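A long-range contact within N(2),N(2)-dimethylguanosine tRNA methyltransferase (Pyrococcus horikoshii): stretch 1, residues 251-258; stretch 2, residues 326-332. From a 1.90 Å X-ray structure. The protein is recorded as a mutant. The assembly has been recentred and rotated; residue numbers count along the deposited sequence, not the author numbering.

Stretch 1 (251-258) YFDDKTGK
Stretch 2 326-332: AIGRRLK

The contact joins a β-strand and the turn after it to the C-terminal part of a helix, the touching residues being at least 70 apart in sequence, and buries 325 Å² in all. Tyr251 and Phe252 are extended (phi/psi -118/136° and -133/129°). Asp254 and Lys255 then turn the chain (-63/-22° and -88/-14°), Thr256 lies at -128/-24° and Gly257 at 86/2°. The turn is closed by its own backbone: Asp253 O accepts from Gly257 N (2.8 Å) and Thr256 N (3.2 Å), and Asp253 N donates to Lys258 O (3.0 Å). Side chains add to this, with Lys255 N donating to Asp253 OD1 (2.9 Å) and Lys258 N to Thr256 OG1 (3.2 Å; Thr256 chi1 p).

Residues 326-331 are helical, with Arg330 N bonded to Ala326 O and Leu331 N to Ile327 O (both 2.9 Å); Lys332, at 67/52°, leaves the helix. In register, Lys255 CA lies 5.4 Å from Arg330 CA, and Gly257 CA 5.4 Å from Ile327 CA.

Arg330 dominates the contact, with 104 Å² covered. Its CA-to-CB bond points toward the turn, and an m, t, t side chain with chi4 at -73° carries the guanidinium along it. There NH1 donates to Asp254 O (2.7 Å, N-H...O angle 141°), the one hydrogen bond between the stretches. Asp254 O lies near the guanidinium plane, where an N-H can reach it. Asp254 OD1, 4.3 Å from Arg330 NH1, lies well out of that plane, so it contributes charge alone; this carboxylate oxygen is hydrogen-bonded elsewhere in the structure, as are Arg330 NE and NH2. Phe252 (chi1 t, chi2 78°) brings CE2 to 3.6 Å from Arg330 NH2, placing its ring edge over one guanidinium face.

The aliphatic part of Arg330 packs on the turn, its CD 3.6 Å from Gly257 N, whose hydrogen is already committed to Asp253 O. Glycine suits this site twice over: a CB would lie 3.0 Å from Ile327 CG1, and the positive phi would jam it against the preceding carbonyl O. Ile327 (m, t) is buried, with CG2 3.9 Å from Thr256 O. Leu331 (m, t) reaches the turn through CD2, 3.8 Å from both Thr256 CA and Lys255 O, a nonpolar methyl against backbone. Lys255 O also approaches Arg330 O at 3.3 Å, but two acceptors form no bond. The Lys255 CA-to-CB bond points away from the helix, and its NZ makes a long salt bridge to Asp253 OD1 (3.8 Å).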

# COMPACT_ATOMS: atom_id res chain seq x y z
N TYR A 251 3.53 -6.08 21.72
CA TYR A 251 3.64 -7.22 22.61
C TYR A 251 2.26 -7.86 22.53
O TYR A 251 1.24 -7.16 22.56
CB TYR A 251 3.97 -6.75 24.02
CG TYR A 251 5.35 -6.13 24.10
CD1 TYR A 251 6.49 -6.92 24.18
CD2 TYR A 251 5.50 -4.74 24.07
CE1 TYR A 251 7.76 -6.36 24.23
CE2 TYR A 251 6.77 -4.16 24.12
CZ TYR A 251 7.89 -4.98 24.20
OH TYR A 251 9.15 -4.42 24.24
N PHE A 252 2.23 -9.18 22.42
CA PHE A 252 0.97 -9.89 22.27
C PHE A 252 0.88 -11.09 23.20
O PHE A 252 1.79 -11.91 23.25
CB PHE A 252 0.84 -10.35 20.81
CG PHE A 252 -0.48 -10.98 20.47
CD1 PHE A 252 -1.61 -10.20 20.25
CD2 PHE A 252 -0.58 -12.36 20.33
CE1 PHE A 252 -2.82 -10.78 19.90
CE2 PHE A 252 -1.79 -12.96 19.98
CZ PHE A 252 -2.91 -12.17 19.76
N ASP A 253 -0.21 -11.18 23.95
CA ASP A 253 -0.40 -12.30 24.88
C ASP A 253 -1.21 -13.38 24.16
O ASP A 253 -2.39 -13.19 23.89
CB ASP A 253 -1.17 -11.84 26.12
CG ASP A 253 -1.14 -12.88 27.24
OD1 ASP A 253 -1.11 -14.10 26.95
OD2 ASP A 253 -1.18 -12.46 28.42
N ASP A 254 -0.57 -14.50 23.86
CA ASP A 254 -1.24 -15.59 23.15
C ASP A 254 -2.42 -16.22 23.90
O ASP A 254 -3.29 -16.84 23.28
CB ASP A 254 -0.25 -16.70 22.81
CG ASP A 254 0.88 -16.21 21.93
OD1 ASP A 254 0.61 -15.58 20.88
OD2 ASP A 254 2.05 -16.47 22.28
N LYS A 255 -2.44 -16.07 25.21
CA LYS A 255 -3.52 -16.66 26.00
C LYS A 255 -4.74 -15.76 26.15
O LYS A 255 -5.81 -16.23 26.54
CB LYS A 255 -3.00 -17.07 27.38
CG LYS A 255 -2.02 -18.24 27.33
CD LYS A 255 -1.69 -18.78 28.72
CE LYS A 255 -0.82 -17.83 29.52
NZ LYS A 255 -1.50 -16.53 29.80
N THR A 256 -4.59 -14.48 25.82
CA THR A 256 -5.70 -13.54 25.98
C THR A 256 -6.05 -12.69 24.76
O THR A 256 -7.18 -12.21 24.64
CB THR A 256 -5.41 -12.57 27.14
OG1 THR A 256 -4.30 -11.73 26.79
CG2 THR A 256 -5.08 -13.34 28.41
N GLY A 257 -5.10 -12.48 23.85
CA GLY A 257 -5.38 -11.67 22.69
C GLY A 257 -5.14 -10.20 23.00
O GLY A 257 -5.36 -9.33 22.16
N LYS A 258 -4.69 -9.91 24.21
CA LYS A 258 -4.41 -8.54 24.60
C LYS A 258 -3.06 -8.10 24.02
O LYS A 258 -2.10 -8.87 24.03
CB LYS A 258 -4.37 -8.40 26.12
CG LYS A 258 -4.07 -6.97 26.59
CD LYS A 258 -4.09 -6.87 28.11
CE LYS A 258 -3.78 -5.45 28.57
NZ LYS A 258 -2.46 -4.99 28.05
N ALA A 326 -11.16 -14.73 17.41
CA ALA A 326 -9.90 -15.22 17.97
C ALA A 326 -9.84 -15.08 19.49
O ALA A 326 -9.38 -15.99 20.18
CB ALA A 326 -8.72 -14.49 17.32
N ILE A 327 -10.28 -13.94 20.01
CA ILE A 327 -10.25 -13.73 21.45
C ILE A 327 -11.17 -14.72 22.15
O ILE A 327 -10.86 -15.22 23.23
CB ILE A 327 -10.66 -12.28 21.82
CG1 ILE A 327 -9.58 -11.31 21.33
CG2 ILE A 327 -10.84 -12.15 23.33
CD1 ILE A 327 -9.86 -9.84 21.64
N GLY A 328 -12.30 -15.02 21.52
CA GLY A 328 -13.22 -15.99 22.09
C GLY A 328 -12.52 -17.34 22.23
O GLY A 328 -12.66 -18.01 23.25
N ARG A 329 -11.77 -17.73 21.21
CA ARG A 329 -11.06 -19.01 21.25
C ARG A 329 -9.91 -19.01 22.25
O ARG A 329 -9.68 -20.01 22.94
CB ARG A 329 -10.52 -19.38 19.86
CG ARG A 329 -11.59 -19.57 18.80
CD ARG A 329 -11.01 -20.06 17.48
NE ARG A 329 -10.49 -21.42 17.56
CZ ARG A 329 -9.25 -21.73 17.92
NH1 ARG A 329 -8.39 -20.77 18.24
NH2 ARG A 329 -8.86 -23.00 17.97
N ARG A 330 -9.19 -17.90 22.35
CA ARG A 330 -8.07 -17.79 23.27
C ARG A 330 -8.53 -17.83 24.73
O ARG A 330 -7.97 -18.56 25.55
CB ARG A 330 -7.28 -16.50 23.02
CG ARG A 330 -6.55 -16.47 21.68
CD ARG A 330 -5.72 -15.19 21.51
NE ARG A 330 -5.12 -15.11 20.18
CZ ARG A 330 -4.09 -15.84 19.76
NH1 ARG A 330 -3.52 -16.73 20.57
NH2 ARG A 330 -3.63 -15.70 18.52
N LEU A 331 -9.56 -17.05 25.05
CA LEU A 331 -10.09 -17.00 26.41
C LEU A 331 -11.03 -18.17 26.72
O LEU A 331 -11.31 -18.45 27.89
CB LEU A 331 -10.83 -15.68 26.64
CG LEU A 331 -9.99 -14.40 26.62
CD1 LEU A 331 -10.89 -13.18 26.74
CD2 LEU A 331 -8.98 -14.43 27.77
N LYS A 332 -11.51 -18.83 25.67
CA LYS A 332 -12.44 -19.95 25.83
C LYS A 332 -13.77 -19.43 26.37
O LYS A 332 -14.28 -19.92 27.38
CB LYS A 332 -11.87 -21.00 26.79
CG LYS A 332 -10.56 -21.61 26.33
CD LYS A 332 -10.72 -22.33 25.00
CE LYS A 332 -9.39 -22.92 24.53
NZ LYS A 332 -8.84 -23.88 25.53